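Local coordinates for enoyl-CoA hydratase subunit I (PDB 2QQ3) that catalyses the hydration of enoyl-CoA thioesters as a member of the crotonase-like enoyl-CoA hydratase/isomerase family, at the interface of chains A and B and the interface of chains A and C. Numbering follows the deposited sequence. Chains: chain A/B/C, Enoyl-CoA hydratase subunit I.

Contact 1: the interface of chains A and B. Residues chain A 71-72, 135-138; chain B 231, 234-235, 240, 244.
The carboxamide nitrogen NE2 of B:Gln240 donates to the backbone O of A:Ala72 at 3.1 Å. The carbonyl lies nearly in the plane of the glutamine amide, but the nitrogen approaches from above the carbonyl's own plane, 45° out of it. With CG anti to the backbone N (chi1 167°) and a bend at chi2 of -85°, the chain lays CG against CG1 of A:Val137 at 3.4 Å while its amide turns towards A:Ala72. The same CG rests on one face of the B:Phe235 ring, off-centre, and is thus held against both groups, which probably limits how far the amide can turn. An alanine in place of B:Gln240 would probably leave the A:Ala72 carbonyl without this donor and open a gap beside A:Val137 and the phenyl ring. SD of A:Met71 meets the rim atom CZ of B:Phe235 at 3.8 Å, the side chains crossing at about a right angle. B:Met244 brings its methyl CE to CG2 of A:Val137 at 3.9 Å. Further along, CD1 of B:Leu234 touches CG of A:Met138 at 3.6 Å, and the edge of B:Phe231 faces the A:Met138 carbonyl in the ring plane, CD1 lying 3.2 Å from O. This largely apolar patch packs the C-terminal helices of chain B against two segments of chain A, 71-72 and 135-138, which in this family lie beside the active site, and is likely to fix their position.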
ATOM      1  N   MET A  71       2.172 -28.485  20.434  1.00 17.30           N
ATOM      2  CA  MET A  71       2.261 -27.032  20.612  1.00 25.11           C
ATOM      3  C   MET A  71       2.329 -26.537  22.061  1.00 20.38           C
ATOM      4  O   MET A  71       2.957 -25.516  22.351  1.00 19.13           O
ATOM      5  CB  MET A  71       1.033 -26.367  19.999  1.00 26.58           C
ATOM      6  CG  MET A  71       1.209 -25.776  18.644  1.00 30.05           C
ATOM      7  SD  MET A  71      -0.076 -24.530  18.440  1.00 35.34           S
ATOM      8  CE  MET A  71      -1.512 -25.530  18.151  1.00 25.75           C
ATOM      9  N   ALA A  72       1.637 -27.248  22.942  1.00 19.25           N
ATOM     10  CA  ALA A  72       1.511 -26.907  24.352  1.00 18.74           C
ATOM     11  C   ALA A  72       2.713 -26.337  25.093  1.00 17.68           C
ATOM     12  O   ALA A  72       2.569 -25.399  25.874  1.00 22.48           O
ATOM     13  CB  ALA A  72       0.973 -28.118  25.114  1.00 17.55           C
ATOM     14  N   LEU A 135      -7.897 -20.968  24.200  1.00 17.42           N
ATOM     15  CA  LEU A 135      -6.722 -21.750  24.567  1.00 18.90           C
ATOM     16  C   LEU A 135      -5.647 -20.750  24.978  1.00 19.60           C
ATOM     17  O   LEU A 135      -4.521 -21.122  25.318  1.00 20.50           O
ATOM     18  CB  LEU A 135      -6.227 -22.575  23.377  1.00 17.80           C
ATOM     19  CG  LEU A 135      -7.186 -23.653  22.857  1.00 19.99           C
ATOM     20  CD1 LEU A 135      -6.622 -24.283  21.594  1.00 24.92           C
ATOM     21  CD2 LEU A 135      -7.391 -24.701  23.932  1.00 23.84           C
ATOM     22  N   GLY A 136      -6.007 -19.472  24.944  1.00 18.60           N
ATOM     23  CA  GLY A 136      -5.063 -18.430  25.303  1.00 17.29           C
ATOM     24  C   GLY A 136      -4.265 -17.910  24.115  1.00 17.21           C
ATOM     25  O   GLY A 136      -3.407 -17.045  24.280  1.00 18.65           O
ATOM     26  N   VAL A 137      -4.538 -18.426  22.919  1.00 16.75           N
ATOM     27  CA  VAL A 137      -3.822 -17.959  21.731  1.00 16.43           C
ATOM     28  C   VAL A 137      -4.736 -17.349  20.656  1.00 15.26           C
ATOM     29  O   VAL A 137      -5.767 -16.751  20.977  1.00 14.88           O
ATOM     30  CB  VAL A 137      -2.942 -19.086  21.116  1.00 14.93           C
ATOM     31  CG1 VAL A 137      -1.897 -19.544  22.146  1.00 13.35           C
ATOM     32  CG2 VAL A 137      -3.804 -20.250  20.665  1.00 15.20           C
ATOM     33  N   MET A 138      -4.348 -17.480  19.389  1.00 12.38           N
ATOM     34  CA  MET A 138      -5.122 -16.910  18.280  1.00 14.94           C
ATOM     35  C   MET A 138      -4.808 -17.669  16.998  1.00 11.90           C
ATOM     36  O   MET A 138      -3.880 -18.478  16.963  1.00  8.75           O
ATOM     37  CB  MET A 138      -4.729 -15.442  18.074  1.00 11.25           C
ATOM     38  CG  MET A 138      -3.273 -15.277  17.644  1.00 15.60           C
ATOM     39  SD  MET A 138      -2.679 -13.576  17.602  1.00 18.49           S
ATOM     40  CE  MET A 138      -3.206 -13.067  15.967  1.00 14.90           C
TER
ATOM     41  N   PHE B 231       1.239 -14.439  17.083  1.00 11.51           N
ATOM     42  CA  PHE B 231       1.026 -15.835  17.449  1.00 12.19           C
ATOM     43  C   PHE B 231       2.248 -16.278  18.271  1.00 11.99           C
ATOM     44  O   PHE B 231       2.104 -16.867  19.343  1.00 13.68           O
ATOM     45  CB  PHE B 231       0.899 -16.701  16.187  1.00 10.82           C
ATOM     46  CG  PHE B 231       0.587 -18.147  16.466  1.00 16.97           C
ATOM     47  CD1 PHE B 231      -0.722 -18.562  16.719  1.00 10.94           C
ATOM     48  CD2 PHE B 231       1.601 -19.097  16.482  1.00 13.27           C
ATOM     49  CE1 PHE B 231      -1.011 -19.904  16.983  1.00 14.01           C
ATOM     50  CE2 PHE B 231       1.317 -20.438  16.745  1.00 14.94           C
ATOM     51  CZ  PHE B 231       0.007 -20.839  16.995  1.00 11.88           C
ATOM     52  N   LEU B 234       2.392 -14.807  21.922  1.00 16.35           N
ATOM     53  CA  LEU B 234       1.478 -15.382  22.895  1.00 17.86           C
ATOM     54  C   LEU B 234       2.057 -16.598  23.615  1.00 18.05           C
ATOM     55  O   LEU B 234       1.623 -16.928  24.714  1.00 15.95           O
ATOM     56  CB  LEU B 234       0.155 -15.741  22.221  1.00 18.97           C
ATOM     57  CG  LEU B 234      -0.651 -14.521  21.776  1.00 19.31           C
ATOM     58  CD1 LEU B 234      -1.831 -14.959  20.920  1.00 20.43           C
ATOM     59  CD2 LEU B 234      -1.126 -13.749  22.998  1.00 20.46           C
ATOM     60  N   PHE B 235       3.046 -17.253  23.015  1.00 15.07           N
ATOM     61  CA  PHE B 235       3.632 -18.422  23.656  1.00 14.29           C
ATOM     62  C   PHE B 235       4.654 -18.085  24.735  1.00 19.63           C
ATOM     63  O   PHE B 235       5.332 -18.973  25.258  1.00 15.57           O
ATOM     64  CB  PHE B 235       4.227 -19.368  22.607  1.00 16.62           C
ATOM     65  CG  PHE B 235       3.187 -20.162  21.868  1.00 12.61           C
ATOM     66  CD1 PHE B 235       2.402 -19.563  20.890  1.00 15.65           C
ATOM     67  CD2 PHE B 235       2.946 -21.494  22.199  1.00 16.59           C
ATOM     68  CE1 PHE B 235       1.387 -20.277  20.249  1.00 14.46           C
ATOM     69  CE2 PHE B 235       1.936 -22.217  21.568  1.00 18.16           C
ATOM     70  CZ  PHE B 235       1.153 -21.607  20.589  1.00 17.12           C
ATOM     71  N   GLN B 240      -1.217 -18.878  27.728  1.00 17.17           N
ATOM     72  CA  GLN B 240      -1.130 -19.850  26.636  1.00 18.03           C
ATOM     73  C   GLN B 240      -0.775 -21.216  27.207  1.00 17.61           C
ATOM     74  O   GLN B 240      -1.380 -22.226  26.852  1.00 15.92           O
ATOM     75  CB  GLN B 240      -0.079 -19.412  25.603  1.00 17.03           C
ATOM     76  CG  GLN B 240       0.328 -20.485  24.584  1.00 14.13           C
ATOM     77  CD  GLN B 240       1.427 -21.406  25.103  1.00 14.36           C
ATOM     78  OE1 GLN B 240       2.436 -20.942  25.632  1.00 22.24           O
ATOM     79  NE2 GLN B 240       1.242 -22.713  24.941  1.00 20.32           N
ATOM     80  N   MET B 244      -3.672 -24.219  27.077  1.00 19.64           N
ATOM     81  CA  MET B 244      -3.487 -25.478  26.369  1.00 21.35           C
ATOM     82  C   MET B 244      -3.356 -26.653  27.326  1.00 23.74           C
ATOM     83  O   MET B 244      -3.759 -27.770  27.006  1.00 24.69           O
ATOM     84  CB  MET B 244      -2.259 -25.404  25.454  1.00 22.31           C
ATOM     85  CG  MET B 244      -2.346 -24.296  24.410  1.00 21.42           C
ATOM     86  SD  MET B 244      -1.139 -24.479  23.088  1.00 20.99           S
ATOM     87  CE  MET B 244      -1.957 -23.560  21.753  1.00 25.00           C
TER

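Contact 2: the interface of chains A and C. Residues chain A 207, 210, 226, 230, 233; chain C 225, 229, 232-233.
Helix 220-234 of chain A packs against the same helix of chain C about a two-fold axis, and C:Lys229 reaches from one across to the other. Its chain bends at chi2 (-73°) and is extended beyond, which carries the ammonium NZ over to chain A. There it meets A:Glu210 of helix 202-217 tip to tip, forming a salt bridge and hydrogen bond of 2.7 Å from NZ to the carboxylate OE1. The lysine uses the syn lone pair of OE1, on the side of the other oxygen; the anti lone pair takes the amide ND2 of A:Asn230 at 3.2 Å. A:Asn230 also accepts from the lysine, its OD1 lying 2.9 Å from NZ, with the donor tilted 21° from the carbonyl plane. A further, weak bond from A:Asn230 ND2 runs to the backbone O of A:Leu207; the amide thus bridges the two helices and is likely to steady the carboxylate for the lysine. Two bonds thus grip OE1, and the nearby lysine charge would tend to keep the carboxylate ionised. The aliphatic part of the lysine is packed as well. CD of C:Lys229 lies 3.6 Å from CD1 of A:Leu233, the side chains crossing at about a right angle. CE of C:Lys229 lies 4.1 Å from the rim atom CZ of A:Phe226. Beyond the lysine, A:Leu233 and C:Leu233 meet obliquely, methyl on methyl, with CD2 to CD2 tight at 3.3 Å. CB of C:Tyr232 flanks the same branch of A:Leu233. The two-fold gives the lysine clasp a twin with the chains exchanged, flanking the leucine pair near the axis; in the hexameric assembly the interface probably joins one trimer to the other.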
ATOM      1  N   LEU A 207      -5.238 -17.060 -14.804  1.00  9.27           N
ATOM      2  CA  LEU A 207      -5.072 -15.608 -14.773  1.00 11.55           C
ATOM      3  C   LEU A 207      -6.198 -14.866 -14.067  1.00 13.02           C
ATOM      4  O   LEU A 207      -5.975 -13.807 -13.485  1.00 14.66           O
ATOM      5  CB  LEU A 207      -4.864 -15.076 -16.194  1.00  7.08           C
ATOM      6  CG  LEU A 207      -3.395 -15.106 -16.661  1.00 16.61           C
ATOM      7  CD1 LEU A 207      -2.710 -16.396 -16.225  1.00 16.54           C
ATOM      8  CD2 LEU A 207      -3.331 -14.950 -18.167  1.00 16.66           C
ATOM      9  N   GLU A 210      -5.392 -15.053 -10.443  1.00  9.61           N
ATOM     10  CA  GLU A 210      -4.371 -14.093 -10.045  1.00 11.21           C
ATOM     11  C   GLU A 210      -4.964 -12.705  -9.894  1.00 14.36           C
ATOM     12  O   GLU A 210      -4.643 -11.995  -8.939  1.00 14.75           O
ATOM     13  CB  GLU A 210      -3.240 -14.022 -11.066  1.00 13.56           C
ATOM     14  CG  GLU A 210      -2.420 -15.280 -11.213  1.00 16.22           C
ATOM     15  CD  GLU A 210      -1.216 -15.067 -12.116  1.00 22.82           C
ATOM     16  OE1 GLU A 210      -1.366 -14.405 -13.171  1.00 18.25           O
ATOM     17  OE2 GLU A 210      -0.122 -15.561 -11.776  1.00 25.53           O
ATOM     18  N   PHE A 226      -2.762  -4.584 -13.530  1.00 15.10           N
ATOM     19  CA  PHE A 226      -2.327  -5.975 -13.532  1.00 15.92           C
ATOM     20  C   PHE A 226      -3.304  -6.812 -14.346  1.00 12.80           C
ATOM     21  O   PHE A 226      -2.918  -7.678 -15.130  1.00 12.29           O
ATOM     22  CB  PHE A 226      -2.292  -6.510 -12.102  1.00 13.08           C
ATOM     23  CG  PHE A 226      -1.888  -7.946 -12.010  1.00 14.40           C
ATOM     24  CD1 PHE A 226      -0.548  -8.302 -11.954  1.00 19.71           C
ATOM     25  CD2 PHE A 226      -2.850  -8.952 -12.006  1.00 18.49           C
ATOM     26  CE1 PHE A 226      -0.167  -9.641 -11.893  1.00 21.69           C
ATOM     27  CE2 PHE A 226      -2.479 -10.295 -11.947  1.00 20.38           C
ATOM     28  CZ  PHE A 226      -1.134 -10.638 -11.891  1.00 18.95           C
ATOM     29  N   ASN A 230      -2.801  -9.352 -17.852  1.00  7.28           N
ATOM     30  CA  ASN A 230      -3.190 -10.756 -17.970  1.00 10.74           C
ATOM     31  C   ASN A 230      -4.110 -10.897 -19.185  1.00 11.30           C
ATOM     32  O   ASN A 230      -4.035 -11.882 -19.918  1.00 10.84           O
ATOM     33  CB  ASN A 230      -3.893 -11.243 -16.694  1.00  6.47           C
ATOM     34  CG  ASN A 230      -2.921 -11.895 -15.710  1.00 11.84           C
ATOM     35  OD1 ASN A 230      -1.725 -11.977 -15.978  1.00 15.78           O
ATOM     36  ND2 ASN A 230      -3.438 -12.369 -14.575  1.00 11.22           N
ATOM     37  N   LEU A 233      -1.969 -11.202 -22.267  1.00 14.15           N
ATOM     38  CA  LEU A 233      -1.346 -12.518 -22.334  1.00 16.86           C
ATOM     39  C   LEU A 233      -2.256 -13.612 -22.870  1.00 13.89           C
ATOM     40  O   LEU A 233      -1.798 -14.520 -23.563  1.00 16.52           O
ATOM     41  CB  LEU A 233      -0.814 -12.919 -20.955  1.00 16.23           C
ATOM     42  CG  LEU A 233       0.481 -12.201 -20.558  1.00 21.63           C
ATOM     43  CD1 LEU A 233       0.862 -12.546 -19.124  1.00 22.26           C
ATOM     44  CD2 LEU A 233       1.586 -12.608 -21.512  1.00 18.67           C
TER
ATOM     45  N   GLN C 225       6.061  -9.192  -9.485  1.00 14.88           N
ATOM     46  CA  GLN C 225       4.949  -9.903 -10.118  1.00 14.87           C
ATOM     47  C   GLN C 225       4.572  -9.189 -11.418  1.00 12.11           C
ATOM     48  O   GLN C 225       4.286  -9.821 -12.440  1.00 13.80           O
ATOM     49  CB  GLN C 225       3.745  -9.936  -9.174  1.00 15.89           C
ATOM     50  CG  GLN C 225       3.922 -10.862  -7.978  1.00 22.34           C
ATOM     51  CD  GLN C 225       3.511 -12.280  -8.302  1.00 34.88           C
ATOM     52  OE1 GLN C 225       2.320 -12.570  -8.468  1.00 33.56           O
ATOM     53  NE2 GLN C 225       4.491 -13.175  -8.409  1.00 30.47           N
ATOM     54  N   LYS C 229       5.378 -10.285 -15.700  1.00  8.84           N
ATOM     55  CA  LYS C 229       4.281 -10.332 -16.663  1.00 10.41           C
ATOM     56  C   LYS C 229       4.720  -9.533 -17.895  1.00 13.12           C
ATOM     57  O   LYS C 229       4.461  -9.932 -19.028  1.00 10.44           O
ATOM     58  CB  LYS C 229       3.000  -9.743 -16.064  1.00 12.43           C
ATOM     59  CG  LYS C 229       2.334 -10.641 -15.020  1.00 11.81           C
ATOM     60  CD  LYS C 229       1.662 -11.860 -15.662  1.00 12.05           C
ATOM     61  CE  LYS C 229       1.045 -12.760 -14.593  1.00 20.26           C
ATOM     62  NZ  LYS C 229       0.321 -13.923 -15.177  1.00 13.86           N
ATOM     63  N   TYR C 232       7.107 -11.736 -19.819  1.00 12.88           N
ATOM     64  CA  TYR C 232       6.400 -12.723 -20.637  1.00 11.41           C
ATOM     65  C   TYR C 232       5.910 -12.086 -21.947  1.00 12.62           C
ATOM     66  O   TYR C 232       6.073 -12.659 -23.023  1.00 13.04           O
ATOM     67  CB  TYR C 232       5.176 -13.275 -19.899  1.00  8.32           C
ATOM     68  CG  TYR C 232       5.438 -14.059 -18.633  1.00 11.72           C
ATOM     69  CD1 TYR C 232       6.733 -14.403 -18.234  1.00 11.40           C
ATOM     70  CD2 TYR C 232       4.371 -14.490 -17.844  1.00  9.82           C
ATOM     71  CE1 TYR C 232       6.952 -15.162 -17.081  1.00 11.97           C
ATOM     72  CE2 TYR C 232       4.577 -15.244 -16.697  1.00 13.77           C
ATOM     73  CZ  TYR C 232       5.866 -15.579 -16.319  1.00 15.16           C
ATOM     74  OH  TYR C 232       6.047 -16.333 -15.183  1.00 13.61           O
ATOM     75  N   LEU C 233       5.298 -10.909 -21.838  1.00 11.03           N
ATOM     76  CA  LEU C 233       4.756 -10.195 -22.993  1.00 10.10           C
ATOM     77  C   LEU C 233       5.756  -9.904 -24.111  1.00 14.33           C
ATOM     78  O   LEU C 233       5.397  -9.929 -25.294  1.00 12.57           O
ATOM     79  CB  LEU C 233       4.110  -8.879 -22.540  1.00 12.23           C
ATOM     80  CG  LEU C 233       2.771  -9.021 -21.811  1.00 21.20           C
ATOM     81  CD1 LEU C 233       2.349  -7.687 -21.202  1.00 19.77           C
ATOM     82  CD2 LEU C 233       1.716  -9.528 -22.802  1.00 23.24           C
TER

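The centres of the C-alpha atoms of contact 1 and contact 2 lie about 41 Å apart, yet helix 220-234 takes part in both, though through different residues: 231 and 234 in contact 1, others between 225 and 233 in contact 2. In contact 1 its C-terminal end packs with helix 238-248 on a neighbour; in contact 2 it meets its own copy and helix 202-217. The interface holding contact 1 is not an exact two-fold, whereas that holding contact 2 is, as expected for the trimers and trimer pairing of crotonase-family hexamers. The six-chain deposited assembly is probably built in this way.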